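Side-chain contacts in nicotinate-nucleotide pyrophosphorylase (Ehrlichia chaffeensis, PDB 3L0G), which probably converts quinolinate to nicotinate mononucleotide with loss of carbon dioxide, a step in NAD(+) biosynthesis: residues C[25-30]-C[73-78]; C[123-128]-C[152-157]; C[160-165]-C[173-178]. One frame throughout, in Å; residues are numbered along the deposited sequence. Where two conformers were deposited one is given.

Interaction 1: residues C[25-30]-C[73-78]; sequences SFSEII and LEEVFN
S27 and I30, one turn apart at the start of helix 27-38, meet E75 and V76 of helix 70-79 in a small helix-helix contact; the second helix belongs to the N-terminal domain of the quinolinate phosphoribosyltransferase fold. The polar part is one bond: S27 OG donates to E75 OE2 at 2.7 Å, on the syn side of that oxygen and 17° out of the carboxylate plane. E75 spans the gap because its CG lies anti to the backbone N (chi1 -165°) and the chain runs on extended, which carries the carboxylate across to the other helix.

The apolar part lies beside this bond. I30 CD1 packs along the stem of E75, 3.8 Å from CB and 3.7 Å from CD, the methyl lying against the side chain whose carboxylate S27 bonds. I30 also leans on I72 of helix 70-79, and V76 on I119 of helix 116-139, while toward the second subunit E75 packs on S27 of that copy. The serine-carboxylate bond therefore lies beside a subunit boundary, the methyl contact inside the chain. There the two branched side chains meet methyl to methyl, I30 CG2 lying 3.9 Å from V76 CG2.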
loop_
_atom_site.group_PDB
_atom_site.type_symbol
_atom_site.label_atom_id
_atom_site.label_comp_id
_atom_site.label_asym_id
_atom_site.label_seq_id
_atom_site.Cartn_x
_atom_site.Cartn_y
_atom_site.Cartn_z
ATOM N N SER C 25 8.217 7.340 -3.123
ATOM C CA SER C 25 8.252 6.101 -2.308
ATOM C C SER C 25 7.955 4.846 -3.120
ATOM O O SER C 25 6.918 4.776 -3.779
ATOM C CB SER C 25 7.244 6.155 -1.166
ATOM O OG SER C 25 7.302 4.967 -0.378
ATOM N N PHE C 26 8.837 3.845 -3.037
ATOM C CA PHE C 26 8.609 2.568 -3.695
ATOM C C PHE C 26 8.146 1.487 -2.708
ATOM O O PHE C 26 8.064 0.307 -3.062
ATOM C CB PHE C 26 9.889 2.118 -4.427
ATOM C CG PHE C 26 10.408 3.119 -5.434
ATOM C CD1 PHE C 26 9.681 3.427 -6.552
ATOM C CD2 PHE C 26 11.636 3.720 -5.266
ATOM C CE1 PHE C 26 10.176 4.312 -7.490
ATOM C CE2 PHE C 26 12.114 4.613 -6.180
ATOM C CZ PHE C 26 11.383 4.904 -7.302
ATOM N N SER C 27 7.839 1.872 -1.466
ATOM C CA SER C 27 7.577 0.855 -0.433
ATOM C C SER C 27 6.362 -0.037 -0.773
ATOM O O SER C 27 6.379 -1.254 -0.544
ATOM C CB SER C 27 7.390 1.500 0.949
ATOM O OG SER C 27 8.560 2.220 1.353
ATOM N N GLU C 28 5.309 0.558 -1.311
ATOM C CA GLU C 28 4.101 -0.206 -1.634
ATOM C C GLU C 28 4.365 -1.227 -2.767
ATOM O O GLU C 28 4.016 -2.405 -2.640
ATOM C CB GLU C 28 2.930 0.725 -2.008
ATOM C CG GLU C 28 1.650 -0.044 -2.302
ATOM C CD GLU C 28 0.450 0.835 -2.672
ATOM O OE1 GLU C 28 0.645 2.018 -3.063
ATOM O OE2 GLU C 28 -0.696 0.314 -2.571
ATOM N N ILE C 29 4.970 -0.774 -3.867
ATOM C CA ILE C 29 5.243 -1.692 -4.994
ATOM C C ILE C 29 6.266 -2.759 -4.594
ATOM O O ILE C 29 6.154 -3.913 -4.997
ATOM C CB ILE C 29 5.645 -0.960 -6.308
ATOM C CG1 ILE C 29 7.049 -0.304 -6.230
ATOM C CG2 ILE C 29 4.558 0.027 -6.699
ATOM C CD1 ILE C 29 7.526 0.216 -7.656
ATOM N N ILE C 30 7.191 -2.402 -3.714
ATOM C CA ILE C 30 8.100 -3.411 -3.140
ATOM C C ILE C 30 7.350 -4.493 -2.383
ATOM O O ILE C 30 7.568 -5.665 -2.624
ATOM C CB ILE C 30 9.189 -2.772 -2.214
ATOM C CG1 ILE C 30 10.187 -2.008 -3.062
ATOM C CG2 ILE C 30 9.937 -3.860 -1.393
ATOM C CD1 ILE C 30 10.987 -0.956 -2.293
ATOM N N LEU C 73 16.573 -1.515 -4.716
ATOM C CA LEU C 73 17.546 -2.470 -4.263
ATOM C C LEU C 73 18.017 -2.106 -2.844
ATOM O O LEU C 73 18.099 -2.973 -1.973
ATOM C CB LEU C 73 18.720 -2.473 -5.247
ATOM C CG LEU C 73 19.892 -3.373 -4.881
ATOM C CD1 LEU C 73 20.672 -3.828 -6.151
ATOM C CD2 LEU C 73 20.810 -2.683 -3.855
ATOM N N GLU C 74 18.291 -0.821 -2.609
ATOM C CA GLU C 74 18.662 -0.367 -1.278
ATOM C C GLU C 74 17.579 -0.675 -0.250
ATOM O O GLU C 74 17.879 -1.158 0.843
ATOM C CB GLU C 74 19.002 1.128 -1.241
ATOM C CG GLU C 74 20.158 1.572 -2.169
ATOM C CD GLU C 74 20.413 3.093 -2.127
ATOM O OE1 GLU C 74 21.037 3.528 -1.142
ATOM O OE2 GLU C 74 20.004 3.844 -3.048
ATOM N N GLU C 75 16.316 -0.407 -0.589
ATOM C CA GLU C 75 15.250 -0.569 0.403
ATOM C C GLU C 75 15.064 -2.045 0.762
ATOM O O GLU C 75 14.925 -2.394 1.935
ATOM C CB GLU C 75 13.932 0.038 -0.084
ATOM C CG GLU C 75 12.958 0.189 1.064
ATOM C CD GLU C 75 11.730 0.982 0.717
ATOM O OE1 GLU C 75 11.858 2.034 0.063
ATOM O OE2 GLU C 75 10.637 0.556 1.141
ATOM N N VAL C 76 15.064 -2.907 -0.246
ATOM C CA VAL C 76 14.982 -4.349 -0.012
ATOM C C VAL C 76 16.166 -4.884 0.825
ATOM O O VAL C 76 15.958 -5.637 1.799
ATOM C CB VAL C 76 14.864 -5.156 -1.343
ATOM C CG1 VAL C 76 14.739 -6.650 -1.053
ATOM C CG2 VAL C 76 13.686 -4.677 -2.164
ATOM N N PHE C 77 17.395 -4.506 0.473
ATOM C CA PHE C 77 18.550 -4.964 1.250
ATOM C C PHE C 77 18.451 -4.472 2.682
ATOM O O PHE C 77 18.806 -5.220 3.605
ATOM C CB PHE C 77 19.915 -4.570 0.650
ATOM C CG PHE C 77 20.354 -5.403 -0.568
ATOM C CD1 PHE C 77 19.747 -6.605 -0.909
ATOM C CD2 PHE C 77 21.394 -4.967 -1.344
ATOM C CE1 PHE C 77 20.162 -7.334 -2.020
ATOM C CE2 PHE C 77 21.830 -5.702 -2.471
ATOM C CZ PHE C 77 21.208 -6.882 -2.800
ATOM N N ASN C 78 17.948 -3.241 2.864
ATOM C CA ASN C 78 17.840 -2.615 4.189
ATOM C C ASN C 78 16.786 -3.235 5.109
ATOM O O ASN C 78 16.846 -3.040 6.304
ATOM C CB ASN C 78 17.599 -1.093 4.085
ATOM C CG ASN C 78 18.810 -0.347 3.553
ATOM O OD1 ASN C 78 18.727 0.826 3.126
ATOM N ND2 ASN C 78 19.932 -1.026 3.539
#

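Interaction 2: residues C[123-128]-C[152-157]; sequences IQHASG and KTTPGL
H125 points its imidazole from the middle of helix 116-139 into the loop 152-157, where T154 meets the edge of the ring and L157 one face. With CG anti to the backbone N (chi1 179°), the ring stands well off the helix and bridges backbones whose nearest CA atoms, those of H125 and T154, are 10.0 Å apart. The close part is at the ring's outer end. T154 OG1 lies in the ring plane, 3.4 Å from H125 CE1, and L157 CD1 makes a CH-pi contact over the face, 4.1 Å from the ring centroid and 24° off its normal, displaced toward the rim. F285 adds an edge-to-face ring contact.

The rest is looser. T154 CG2 only grazes H125 CE1 at 4.2 Å, and beyond it the type II turn T154-L157 swings P155 and G156 away from the helix, toward the third subunit: P155 packs on F122 of that copy, and the backbone N of G156 bonds to its E36.

No hydrogen bond passes directly between helix and loop. D161 makes the polar link instead, OD1 taking H125 NE2 and OD2 taking T154 OG1. These bonds satisfy two polar atoms buried between helix 116-139 and the loop before helix 158-167, while the NE2 bond and the L157 methyl together should limit rotation of the ring.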
loop_
_atom_site.group_PDB
_atom_site.type_symbol
_atom_site.label_atom_id
_atom_site.label_comp_id
_atom_site.label_asym_id
_atom_site.label_seq_id
_atom_site.Cartn_x
_atom_site.Cartn_y
_atom_site.Cartn_z
ATOM N N ILE C 123 15.155 -3.759 -11.217
ATOM C CA ILE C 123 16.226 -2.958 -11.817
ATOM C C ILE C 123 16.322 -3.203 -13.314
ATOM O O ILE C 123 16.633 -2.296 -14.078
ATOM C CB ILE C 123 17.585 -3.141 -11.119
ATOM C CG1 ILE C 123 18.119 -4.564 -11.272
ATOM C CG2 ILE C 123 17.468 -2.727 -9.646
ATOM C CD1 ILE C 123 19.403 -4.790 -10.538
ATOM N N GLN C 124 16.010 -4.424 -13.742
ATOM C CA GLN C 124 15.967 -4.725 -15.161
ATOM C C GLN C 124 14.833 -3.935 -15.876
ATOM O O GLN C 124 15.012 -3.466 -16.998
ATOM C CB GLN C 124 15.785 -6.236 -15.384
ATOM C CG GLN C 124 16.970 -7.109 -14.966
ATOM C CD GLN C 124 16.746 -8.587 -15.353
ATOM O OE1 GLN C 124 17.179 -9.033 -16.396
ATOM N NE2 GLN C 124 16.028 -9.295 -14.555
ATOM N N HIS C 125 13.668 -3.830 -15.241
ATOM C CA HIS C 125 12.563 -3.017 -15.768
ATOM C C HIS C 125 12.928 -1.531 -15.765
ATOM O O HIS C 125 12.884 -0.852 -16.826
ATOM C CB HIS C 125 11.355 -3.245 -14.886
ATOM C CG HIS C 125 10.129 -2.470 -15.269
ATOM N ND1 HIS C 125 9.063 -3.054 -15.916
ATOM C CD2 HIS C 125 9.773 -1.182 -15.037
ATOM C CE1 HIS C 125 8.108 -2.146 -16.078
ATOM N NE2 HIS C 125 8.523 -1.003 -15.566
ATOM N N ALA C 126 13.305 -1.018 -14.585
ATOM C CA ALA C 126 13.608 0.406 -14.443
ATOM C C ALA C 126 14.751 0.795 -15.373
ATOM O O ALA C 126 14.677 1.826 -16.020
ATOM C CB ALA C 126 13.919 0.798 -12.970
ATOM N N SER C 127 15.805 -0.029 -15.449
ATOM C CA SER C 127 16.942 0.293 -16.301
ATOM C C SER C 127 16.586 0.205 -17.798
ATOM O O SER C 127 17.128 0.964 -18.623
ATOM C CB SER C 127 18.172 -0.576 -15.956
ATOM O OG SER C 127 18.734 -0.186 -14.706
ATOM N N GLY C 128 15.680 -0.706 -18.156
ATOM C CA GLY C 128 15.195 -0.770 -19.541
ATOM C C GLY C 128 14.514 0.520 -19.963
ATOM O O GLY C 128 14.769 1.052 -21.038
ATOM N N LYS C 152 0.611 5.528 -20.681
ATOM C CA LYS C 152 0.658 4.161 -21.158
ATOM C C LYS C 152 1.832 3.491 -20.479
ATOM O O LYS C 152 2.823 3.074 -21.107
ATOM C CB LYS C 152 0.791 4.116 -22.669
ATOM C CG LYS C 152 -0.383 4.717 -23.399
ATOM C CD LYS C 152 -0.049 4.929 -24.863
ATOM C CE LYS C 152 -1.298 5.086 -25.694
ATOM N NZ LYS C 152 -1.071 6.016 -26.805
ATOM N N THR C 153 1.690 3.392 -19.162
ATOM C CA THR C 153 2.665 2.771 -18.309
ATOM C C THR C 153 2.219 1.351 -17.924
ATOM O O THR C 153 1.096 0.925 -18.201
ATOM C CB THR C 153 2.846 3.695 -17.079
ATOM O OG1 THR C 153 1.555 4.041 -16.558
ATOM C CG2 THR C 153 3.547 5.015 -17.480
ATOM N N THR C 154 3.113 0.623 -17.269
ATOM C CA THR C 154 2.851 -0.708 -16.770
ATOM C C THR C 154 1.908 -0.570 -15.557
ATOM O O THR C 154 2.176 0.236 -14.658
ATOM C CB THR C 154 4.170 -1.380 -16.344
ATOM O OG1 THR C 154 5.162 -1.176 -17.361
ATOM C CG2 THR C 154 3.996 -2.889 -16.067
ATOM N N PRO C 155 0.777 -1.316 -15.562
ATOM C CA PRO C 155 -0.190 -1.259 -14.482
ATOM C C PRO C 155 0.434 -1.503 -13.133
ATOM O O PRO C 155 1.148 -2.479 -12.950
ATOM C CB PRO C 155 -1.190 -2.361 -14.840
ATOM C CG PRO C 155 -1.194 -2.310 -16.371
ATOM C CD PRO C 155 0.287 -2.128 -16.702
ATOM N N GLY C 156 0.198 -0.579 -12.209
ATOM C CA GLY C 156 0.776 -0.657 -10.881
ATOM C C GLY C 156 2.138 -0.032 -10.737
ATOM O O GLY C 156 2.620 0.111 -9.625
ATOM N N LEU C 157 2.778 0.309 -11.849
ATOM C CA LEU C 157 4.091 0.946 -11.848
ATOM C C LEU C 157 4.121 2.332 -12.489
ATOM O O LEU C 157 5.149 2.744 -13.054
ATOM C CB LEU C 157 5.090 0.027 -12.545
ATOM C CG LEU C 157 5.217 -1.384 -11.933
ATOM C CD1 LEU C 157 6.192 -2.257 -12.711
ATOM C CD2 LEU C 157 5.648 -1.341 -10.468
#

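Interaction 3: residues C[160-165]-C[173-178]; sequences LDKYSV and YRDNLC. With FMT (formic acid), chain J.
K162 NZ has three hydrogen-bond partners: R174 O at 2.9 Å, S149 OG and S172 OG. The bond to R174 O comes in almost end-on, with a C=O...N angle of 163°. The lysine chain leaves helix 158-167 extended and bends only at its last torsion (chi4 -71°), which turns NZ onto the carbonyl and lays CE 3.7 Å from D175 O. The D175 carboxylate stays at a distance, OD1 being 5.5 Å from NZ, too far for a salt bridge, though the opposite charges probably still attract weakly. D175 O has a firmer partner in R158 NH1.

All this happens in the C-terminal domain, whose parallel strands and surrounding helices build the open alpha/beta barrel of this family; loop 173-178 leads from helix 158-167 into strand 181-183. While its carbonyl faces the lysine, the R174 side chain leaves roughly at right angles to that carbonyl, CB turned away from helix 158-167 and CG tucked between the backbone N and carbonyl carbon (chi1 73°), and runs extended to a formate. The formate lies at the guanidinium edge, in its plane, and takes two nearly straight bonds: NE to O1 at 2.8 Å and NH2 to O2 at 2.9 Å. K184 and R151 bind the same formate, which probably came from the crystallisation liquor; such a basic cluster is consistent with a pocket for anionic substrate groups. R174 NH1 bonds to G180 O. Two residues on, N176 OD1 closes an Asx turn by accepting from C178 N at 3.0 Å, while N176 ND2 reaches E36 O of the third subunit.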
loop_
_atom_site.group_PDB
_atom_site.type_symbol
_atom_site.label_atom_id
_atom_site.label_comp_id
_atom_site.label_asym_id
_atom_site.label_seq_id
_atom_site.Cartn_x
_atom_site.Cartn_y
_atom_site.Cartn_z
ATOM N N LEU C 160 6.942 4.414 -10.825
ATOM C CA LEU C 160 8.289 3.900 -11.174
ATOM C C LEU C 160 8.641 4.161 -12.652
ATOM O O LEU C 160 9.785 4.472 -12.987
ATOM C CB LEU C 160 8.403 2.407 -10.900
ATOM C CG LEU C 160 9.729 1.760 -11.309
ATOM C CD1 LEU C 160 10.923 2.476 -10.644
ATOM C CD2 LEU C 160 9.697 0.298 -10.999
ATOM N N ASP C 161 7.656 4.031 -13.539
ATOM C CA ASP C 161 7.907 4.166 -14.990
ATOM C C ASP C 161 8.217 5.618 -15.331
ATOM O O ASP C 161 9.222 5.917 -16.007
ATOM C CB ASP C 161 6.743 3.605 -15.818
ATOM C CG ASP C 161 6.703 2.054 -15.832
ATOM O OD1 ASP C 161 7.486 1.392 -15.092
ATOM O OD2 ASP C 161 5.860 1.496 -16.575
ATOM N N LYS C 162 7.410 6.532 -14.796
ATOM C CA LYS C 162 7.658 7.946 -15.024
ATOM C C LYS C 162 8.977 8.385 -14.377
ATOM O O LYS C 162 9.683 9.162 -14.963
ATOM C CB LYS C 162 6.489 8.829 -14.578
ATOM C CG LYS C 162 5.328 8.824 -15.587
ATOM C CD LYS C 162 4.151 9.575 -15.080
ATOM C CE LYS C 162 3.112 9.778 -16.169
ATOM N NZ LYS C 162 3.596 10.739 -17.167
ATOM N N TYR C 163 9.298 7.878 -13.190
ATOM C CA TYR C 163 10.593 8.136 -12.562
ATOM C C TYR C 163 11.780 7.692 -13.452
ATOM O O TYR C 163 12.811 8.362 -13.539
ATOM C CB TYR C 163 10.659 7.386 -11.212
ATOM C CG TYR C 163 12.050 7.296 -10.602
ATOM C CD1 TYR C 163 12.606 8.369 -9.900
ATOM C CD2 TYR C 163 12.799 6.144 -10.697
ATOM C CE1 TYR C 163 13.900 8.280 -9.338
ATOM C CE2 TYR C 163 14.093 6.055 -10.127
ATOM C CZ TYR C 163 14.628 7.114 -9.463
ATOM O OH TYR C 163 15.906 6.988 -8.927
ATOM N N SER C 164 11.626 6.540 -14.096
ATOM C CA SER C 164 12.719 5.956 -14.864
ATOM C C SER C 164 12.926 6.731 -16.181
ATOM O O SER C 164 14.075 6.889 -16.660
ATOM C CB SER C 164 12.448 4.473 -15.122
ATOM O OG SER C 164 12.269 3.708 -13.932
ATOM N N VAL C 165 11.829 7.241 -16.755
ATOM C CA VAL C 165 11.914 8.179 -17.891
ATOM C C VAL C 165 12.687 9.460 -17.513
ATOM O O VAL C 165 13.559 9.894 -18.257
ATOM C CB VAL C 165 10.519 8.534 -18.459
ATOM C CG1 VAL C 165 10.616 9.744 -19.427
ATOM C CG2 VAL C 165 9.910 7.295 -19.156
ATOM N N TYR C 173 4.480 15.641 -18.252
ATOM C CA TYR C 173 3.410 16.648 -18.103
ATOM C C TYR C 173 2.624 16.498 -16.816
ATOM O O TYR C 173 2.341 17.475 -16.121
ATOM C CB TYR C 173 2.450 16.576 -19.287
ATOM C CG TYR C 173 1.301 17.562 -19.192
ATOM C CD1 TYR C 173 1.537 18.923 -19.125
ATOM C CD2 TYR C 173 -0.005 17.137 -19.194
ATOM C CE1 TYR C 173 0.466 19.831 -19.043
ATOM C CE2 TYR C 173 -1.060 18.025 -19.096
ATOM C CZ TYR C 173 -0.832 19.361 -19.007
ATOM O OH TYR C 173 -1.907 20.245 -18.919
ATOM N N ARG C 174 2.255 15.266 -16.497
ATOM C CA ARG C 174 1.440 15.002 -15.342
ATOM C C ARG C 174 1.626 13.553 -14.910
ATOM O O ARG C 174 1.994 12.729 -15.710
ATOM C CB ARG C 174 -0.031 15.275 -15.664
ATOM C CG ARG C 174 -0.712 14.238 -16.578
ATOM C CD ARG C 174 -2.125 14.739 -16.980
ATOM N NE ARG C 174 -2.736 13.867 -17.975
ATOM C CZ ARG C 174 -4.041 13.766 -18.217
ATOM N NH1 ARG C 174 -4.918 14.502 -17.551
ATOM N NH2 ARG C 174 -4.477 12.882 -19.106
ATOM N N ASP C 175 1.380 13.285 -13.639
ATOM C CA ASP C 175 1.522 11.966 -13.067
ATOM C C ASP C 175 0.304 11.114 -13.358
ATOM O O ASP C 175 0.426 9.926 -13.589
ATOM C CB ASP C 175 1.746 12.047 -11.561
ATOM C CG ASP C 175 3.144 12.538 -11.190
ATOM O OD1 ASP C 175 4.049 12.581 -12.021
ATOM O OD2 ASP C 175 3.329 12.880 -10.023
ATOM N N ASN C 176 -0.869 11.708 -13.374
ATOM C CA ASN C 176 -2.099 10.954 -13.535
ATOM C C ASN C 176 -3.258 11.895 -13.820
ATOM O O ASN C 176 -3.024 13.008 -14.208
ATOM C CB ASN C 176 -2.344 10.093 -12.300
ATOM C CG ASN C 176 -2.549 10.900 -11.050
ATOM O OD1 ASN C 176 -2.782 12.132 -11.088
ATOM N ND2 ASN C 176 -2.531 10.201 -9.912
ATOM N N LEU C 177 -4.492 11.448 -13.677
ATOM C CA LEU C 177 -5.646 12.250 -14.073
ATOM C C LEU C 177 -6.000 13.397 -13.126
ATOM O O LEU C 177 -6.842 14.233 -13.471
ATOM C CB LEU C 177 -6.867 11.355 -14.266
ATOM C CG LEU C 177 -6.763 10.419 -15.473
ATOM C CD1 LEU C 177 -7.951 9.497 -15.519
ATOM C CD2 LEU C 177 -6.585 11.231 -16.760
ATOM N N CYS C 178 -5.401 13.407 -11.932
ATOM C CA CYS C 178 -5.631 14.448 -10.947
ATOM C C CYS C 178 -4.796 15.716 -11.099
ATOM O O CYS C 178 -5.240 16.769 -10.644
ATOM C CB CYS C 178 -5.366 13.922 -9.520
ATOM S SG CYS C 178 -6.011 12.288 -9.176
HETATM C C FMT J . -1.362 11.616 -20.440
HETATM O O1 FMT J . -0.963 12.392 -19.560
HETATM O O2 FMT J . -2.551 11.299 -20.571
#

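In the fold
Interaction 1 lies toward the outside of the chain, about 18 Å from its centre, partly buried; it borders the second subunit and, through E28, also reaches the third. Interactions 2 and 3 are buried, each centred about 7 Å from the chain centre, and both touch the third subunit. Helix 158-167 takes part in all three neighbourhoods: it carries one side of interaction 3, adjoins interaction 2, and packs L160 and Y163 on F26 of interaction 1. I29 of helix 27-38 meets the loop of interaction 2 at G156 and L157. The chemistry shifts along this line, from a methyl contact with one serine-carboxylate bond, through a ring met by a loop at its edge and over one face, to a lysine-carbonyl bond beside a basic, anion-holding site.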